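Putative C39-like peptidase (Bacillus anthracis, PDB 3ERV) is of unknown function but is probably a papain-like cysteine peptidase of the C39 type. Local coordinates at residues A[133-141]-A[182-190]. Numbering follows the deposited sequence.
Sequences EELYKSVKA and LIGYDQESV
Y136 and Y185 supply the aromatic part of this helix-on-sheet contact. Their rings meet obliquely, with planes at 41°. They approach most closely at Y136 CD1 and Y185 CD2, 3.6 Å. Y136 CB adds a CH-pi contact, lying over one face of the Y185 ring. Y185 reaches this place with CG between its own backbone N and carbonyl carbon (chi1 60°), and its ring then runs beside the helix until OH meets K140 CB at 3.4 Å. In the antiparallel sheet of the chain, against which helix 132-140 packs, the segment of strand 177-185 passes almost perpendicular to the helix segment, at 94° and 8.2 Å between axes; a helix laid on such a sheet is consistent with the papain-like fold of C39-type peptidases. I183 and G184 together face Y191 on the returning strand 189-193, a classic beta bulge just before Y185. A second group is aliphatic: V139 CG2 packs on L182 CD2 at 3.8 Å, and L135 CB touches the same methyl. Side chain meets backbone where V139 CG1 lies against I183 O. V190 CG1 sits at the edge of the Y136 ring, near its plane, 3.5 Å from Y136 OH. The hydroxyl of buried Y136 is hydrogen-bonded to E210 OE2 of helix 206-215, whose R206 also touches both tyrosines.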
ATOM      1  N   GLU A 133       5.008  -7.367  13.992  1.00 61.60           N
ATOM      2  CA  GLU A 133       6.246  -8.114  14.151  1.00 61.42           C
ATOM      3  C   GLU A 133       6.467  -9.065  12.991  1.00 60.11           C
ATOM      4  O   GLU A 133       7.597  -9.321  12.602  1.00 59.31           O
ATOM      5  CB  GLU A 133       6.231  -8.916  15.454  1.00 62.40           C
ATOM      6  CG  GLU A 133       6.648  -8.107  16.669  1.00 67.67           C
ATOM      7  CD  GLU A 133       5.593  -7.078  17.051  1.00 73.01           C
ATOM      8  OE1 GLU A 133       5.994  -5.972  17.499  1.00 75.56           O
ATOM      9  OE2 GLU A 133       4.376  -7.377  16.872  1.00 73.18           O
ATOM     10  N   GLU A 134       5.375  -9.637  12.504  1.00 59.07           N
ATOM     11  CA  GLU A 134       5.385 -10.435  11.301  1.00 59.81           C
ATOM     12  C   GLU A 134       5.986  -9.637  10.138  1.00 58.42           C
ATOM     13  O   GLU A 134       6.753 -10.184   9.336  1.00 57.59           O
ATOM     14  CB  GLU A 134       3.954 -10.804  10.911  1.00 60.66           C
ATOM     15  CG  GLU A 134       3.336 -11.845  11.794  1.00 66.47           C
ATOM     16  CD  GLU A 134       3.945 -13.182  11.500  1.00 73.95           C
ATOM     17  OE1 GLU A 134       4.660 -13.706  12.395  1.00 74.56           O
ATOM     18  OE2 GLU A 134       3.751 -13.672  10.345  1.00 78.04           O
ATOM     19  N   LEU A 135       5.596  -8.370  10.033  1.00 56.60           N
ATOM     20  CA  LEU A 135       6.067  -7.541   8.925  1.00 56.15           C
ATOM     21  C   LEU A 135       7.574  -7.335   9.024  1.00 55.84           C
ATOM     22  O   LEU A 135       8.298  -7.434   8.024  1.00 55.52           O
ATOM     23  CB  LEU A 135       5.309  -6.206   8.839  1.00 55.64           C
ATOM     24  CG  LEU A 135       3.989  -6.179   8.031  1.00 54.74           C
ATOM     25  CD1 LEU A 135       2.961  -7.125   8.631  1.00 51.83           C
ATOM     26  CD2 LEU A 135       3.405  -4.765   7.916  1.00 52.51           C
ATOM     27  N   TYR A 136       8.042  -7.083  10.238  1.00 55.82           N
ATOM     28  CA  TYR A 136       9.472  -6.914  10.479  1.00 55.91           C
ATOM     29  C   TYR A 136      10.252  -8.213  10.189  1.00 54.93           C
ATOM     30  O   TYR A 136      11.388  -8.175   9.692  1.00 54.92           O
ATOM     31  CB  TYR A 136       9.721  -6.427  11.921  1.00 56.07           C
ATOM     32  CG  TYR A 136       9.116  -5.069  12.234  1.00 56.57           C
ATOM     33  CD1 TYR A 136       9.198  -4.029  11.325  1.00 57.19           C
ATOM     34  CD2 TYR A 136       8.508  -4.819  13.466  1.00 55.72           C
ATOM     35  CE1 TYR A 136       8.660  -2.785  11.602  1.00 57.10           C
ATOM     36  CE2 TYR A 136       7.989  -3.592  13.765  1.00 57.12           C
ATOM     37  CZ  TYR A 136       8.055  -2.570  12.833  1.00 58.55           C
ATOM     38  OH  TYR A 136       7.514  -1.330  13.124  1.00 57.42           O
ATOM     39  N   LYS A 137       9.640  -9.358  10.493  1.00 54.31           N
ATOM     40  CA  LYS A 137      10.249 -10.629  10.166  1.00 53.90           C
ATOM     41  C   LYS A 137      10.427 -10.719   8.661  1.00 52.72           C
ATOM     42  O   LYS A 137      11.478 -11.158   8.196  1.00 53.00           O
ATOM     43  CB  LYS A 137       9.373 -11.795  10.630  1.00 54.55           C
ATOM     44  CG  LYS A 137       9.704 -12.307  12.048  1.00 59.80           C
ATOM     45  CD  LYS A 137       8.598 -13.219  12.607  1.00 66.17           C
ATOM     46  CE  LYS A 137       7.845 -13.976  11.497  1.00 68.94           C
ATOM     47  NZ  LYS A 137       8.658 -14.997  10.748  1.00 68.18           N
ATOM     48  N   SER A 138       9.384 -10.338   7.913  1.00 50.60           N
ATOM     49  CA  SER A 138       9.437 -10.352   6.438  1.00 50.24           C
ATOM     50  C   SER A 138      10.625  -9.523   5.958  1.00 49.19           C
ATOM     51  O   SER A 138      11.430  -9.980   5.155  1.00 48.46           O
ATOM     52  CB  SER A 138       8.154  -9.791   5.815  1.00 49.56           C
ATOM     53  OG  SER A 138       8.236  -9.799   4.378  1.00 50.86           O
ATOM     54  N   VAL A 139      10.722  -8.300   6.464  1.00 49.48           N
ATOM     55  CA  VAL A 139      11.783  -7.395   6.054  1.00 50.19           C
ATOM     56  C   VAL A 139      13.143  -7.981   6.420  1.00 51.92           C
ATOM     57  O   VAL A 139      14.101  -7.977   5.635  1.00 51.22           O
ATOM     58  CB  VAL A 139      11.613  -6.039   6.756  1.00 51.04           C
ATOM     59  CG1 VAL A 139      12.831  -5.125   6.467  1.00 49.70           C
ATOM     60  CG2 VAL A 139      10.244  -5.397   6.355  1.00 48.35           C
ATOM     61  N   LYS A 140      13.228  -8.509   7.630  1.00 53.60           N
ATOM     62  CA  LYS A 140      14.487  -9.080   8.069  1.00 55.16           C
ATOM     63  C   LYS A 140      14.794 -10.296   7.179  1.00 54.78           C
ATOM     64  O   LYS A 140      15.942 -10.527   6.824  1.00 54.59           O
ATOM     65  CB  LYS A 140      14.376  -9.492   9.539  1.00 55.97           C
ATOM     66  CG  LYS A 140      15.439 -10.455   9.941  1.00 59.82           C
ATOM     67  CD  LYS A 140      16.478  -9.747  10.705  1.00 64.83           C
ATOM     68  CE  LYS A 140      16.278 -10.107  12.155  1.00 68.98           C
ATOM     69  NZ  LYS A 140      17.073 -11.338  12.490  1.00 71.77           N
ATOM     70  N   ALA A 141      13.771 -11.062   6.796  1.00 54.14           N
ATOM     71  CA  ALA A 141      14.039 -12.188   5.888  1.00 53.70           C
ATOM     72  C   ALA A 141      14.375 -11.712   4.459  1.00 52.98           C
ATOM     73  O   ALA A 141      14.749 -12.508   3.598  1.00 54.07           O
ATOM     74  CB  ALA A 141      12.888 -13.177   5.878  1.00 53.14           C
ATOM     75  N   LEU A 182       7.428  -0.710   3.102  1.00 45.29           N
ATOM     76  CA  LEU A 182       8.263  -0.897   4.287  1.00 46.71           C
ATOM     77  C   LEU A 182       9.545  -1.623   3.916  1.00 47.58           C
ATOM     78  O   LEU A 182       9.527  -2.785   3.468  1.00 48.43           O
ATOM     79  CB  LEU A 182       7.516  -1.683   5.372  1.00 46.72           C
ATOM     80  CG  LEU A 182       8.317  -2.032   6.651  1.00 46.46           C
ATOM     81  CD1 LEU A 182       8.712  -0.784   7.445  1.00 46.41           C
ATOM     82  CD2 LEU A 182       7.549  -2.995   7.540  1.00 47.86           C
ATOM     83  N   ILE A 183      10.669  -0.949   4.072  1.00 46.90           N
ATOM     84  CA  ILE A 183      11.892  -1.542   3.641  1.00 47.77           C
ATOM     85  C   ILE A 183      12.916  -1.690   4.760  1.00 49.19           C
ATOM     86  O   ILE A 183      14.035  -2.175   4.522  1.00 49.39           O
ATOM     87  CB  ILE A 183      12.545  -0.749   2.485  1.00 47.43           C
ATOM     88  CG1 ILE A 183      13.086   0.616   2.969  1.00 46.95           C
ATOM     89  CG2 ILE A 183      11.594  -0.676   1.203  1.00 44.57           C
ATOM     90  CD1 ILE A 183      14.074   1.257   1.926  1.00 45.38           C
ATOM     91  N   GLY A 184      12.554  -1.285   5.969  1.00 49.76           N
ATOM     92  CA  GLY A 184      13.528  -1.339   7.057  1.00 52.02           C
ATOM     93  C   GLY A 184      13.011  -0.849   8.399  1.00 53.43           C
ATOM     94  O   GLY A 184      11.932  -0.264   8.480  1.00 53.31           O
ATOM     95  N   TYR A 185      13.780  -1.097   9.454  1.00 55.66           N
ATOM     96  CA  TYR A 185      13.406  -0.644  10.803  1.00 57.72           C
ATOM     97  C   TYR A 185      14.611  -0.591  11.731  1.00 59.21           C
ATOM     98  O   TYR A 185      15.577  -1.345  11.572  1.00 58.95           O
ATOM     99  CB  TYR A 185      12.358  -1.585  11.410  1.00 57.36           C
ATOM    100  CG  TYR A 185      12.825  -3.016  11.542  1.00 58.49           C
ATOM    101  CD1 TYR A 185      13.385  -3.493  12.739  1.00 60.15           C
ATOM    102  CD2 TYR A 185      12.716  -3.909  10.466  1.00 58.21           C
ATOM    103  CE1 TYR A 185      13.816  -4.823  12.864  1.00 59.26           C
ATOM    104  CE2 TYR A 185      13.137  -5.218  10.581  1.00 58.66           C
ATOM    105  CZ  TYR A 185      13.695  -5.682  11.780  1.00 61.00           C
ATOM    106  OH  TYR A 185      14.126  -7.009  11.863  1.00 60.74           O
ATOM    107  N   ASP A 186      14.555   0.320  12.697  1.00 61.42           N
ATOM    108  CA  ASP A 186      15.448   0.236  13.864  1.00 63.16           C
ATOM    109  C   ASP A 186      14.620   0.438  15.143  1.00 64.36           C
ATOM    110  O   ASP A 186      13.388   0.374  15.107  1.00 63.94           O
ATOM    111  CB  ASP A 186      16.687   1.162  13.763  1.00 62.87           C
ATOM    112  CG  ASP A 186      16.333   2.627  13.651  1.00 62.43           C
ATOM    113  OD1 ASP A 186      15.297   3.028  14.215  1.00 65.31           O
ATOM    114  OD2 ASP A 186      17.084   3.393  13.001  1.00 61.77           O
ATOM    115  N   GLN A 187      15.283   0.647  16.274  1.00 65.67           N
ATOM    116  CA  GLN A 187      14.559   0.706  17.533  1.00 66.86           C
ATOM    117  C   GLN A 187      13.577   1.885  17.530  1.00 66.15           C
ATOM    118  O   GLN A 187      12.430   1.780  17.964  1.00 66.07           O
ATOM    119  CB  GLN A 187      15.540   0.801  18.700  1.00 67.58           C
ATOM    120  CG  GLN A 187      15.063   0.078  19.946  1.00 71.48           C
ATOM    121  CD  GLN A 187      16.055   0.199  21.102  1.00 77.28           C
ATOM    122  OE1 GLN A 187      15.653   0.251  22.279  1.00 80.48           O
ATOM    123  NE2 GLN A 187      17.357   0.256  20.777  1.00 77.73           N
ATOM    124  N   GLU A 188      14.031   3.007  17.002  1.00 66.12           N
ATOM    125  CA  GLU A 188      13.243   4.200  17.036  1.00 66.14           C
ATOM    126  C   GLU A 188      12.461   4.471  15.747  1.00 65.83           C
ATOM    127  O   GLU A 188      11.455   5.194  15.782  1.00 66.25           O
ATOM    128  CB  GLU A 188      14.163   5.392  17.307  1.00 67.60           C
ATOM    129  N   SER A 189      12.921   3.931  14.618  1.00 64.07           N
ATOM    130  CA  SER A 189      12.336   4.301  13.301  1.00 62.55           C
ATOM    131  C   SER A 189      11.862   3.135  12.425  1.00 60.34           C
ATOM    132  O   SER A 189      12.244   1.998  12.639  1.00 59.31           O
ATOM    133  CB  SER A 189      13.342   5.138  12.497  1.00 62.66           C
ATOM    134  OG  SER A 189      13.485   6.434  13.053  1.00 64.48           O
ATOM    135  N   VAL A 190      11.016   3.435  11.438  1.00 59.20           N
ATOM    136  CA  VAL A 190      10.910   2.556  10.266  1.00 57.23           C
ATOM    137  C   VAL A 190      11.416   3.333   9.069  1.00 57.36           C
ATOM    138  O   VAL A 190      11.469   4.573   9.101  1.00 56.48           O
ATOM    139  CB  VAL A 190       9.485   2.023   9.959  1.00 56.79           C
ATOM    140  CG1 VAL A 190       8.978   1.134  11.094  1.00 56.81           C
ATOM    141  CG2 VAL A 190       8.520   3.148   9.644  1.00 55.74           C
TER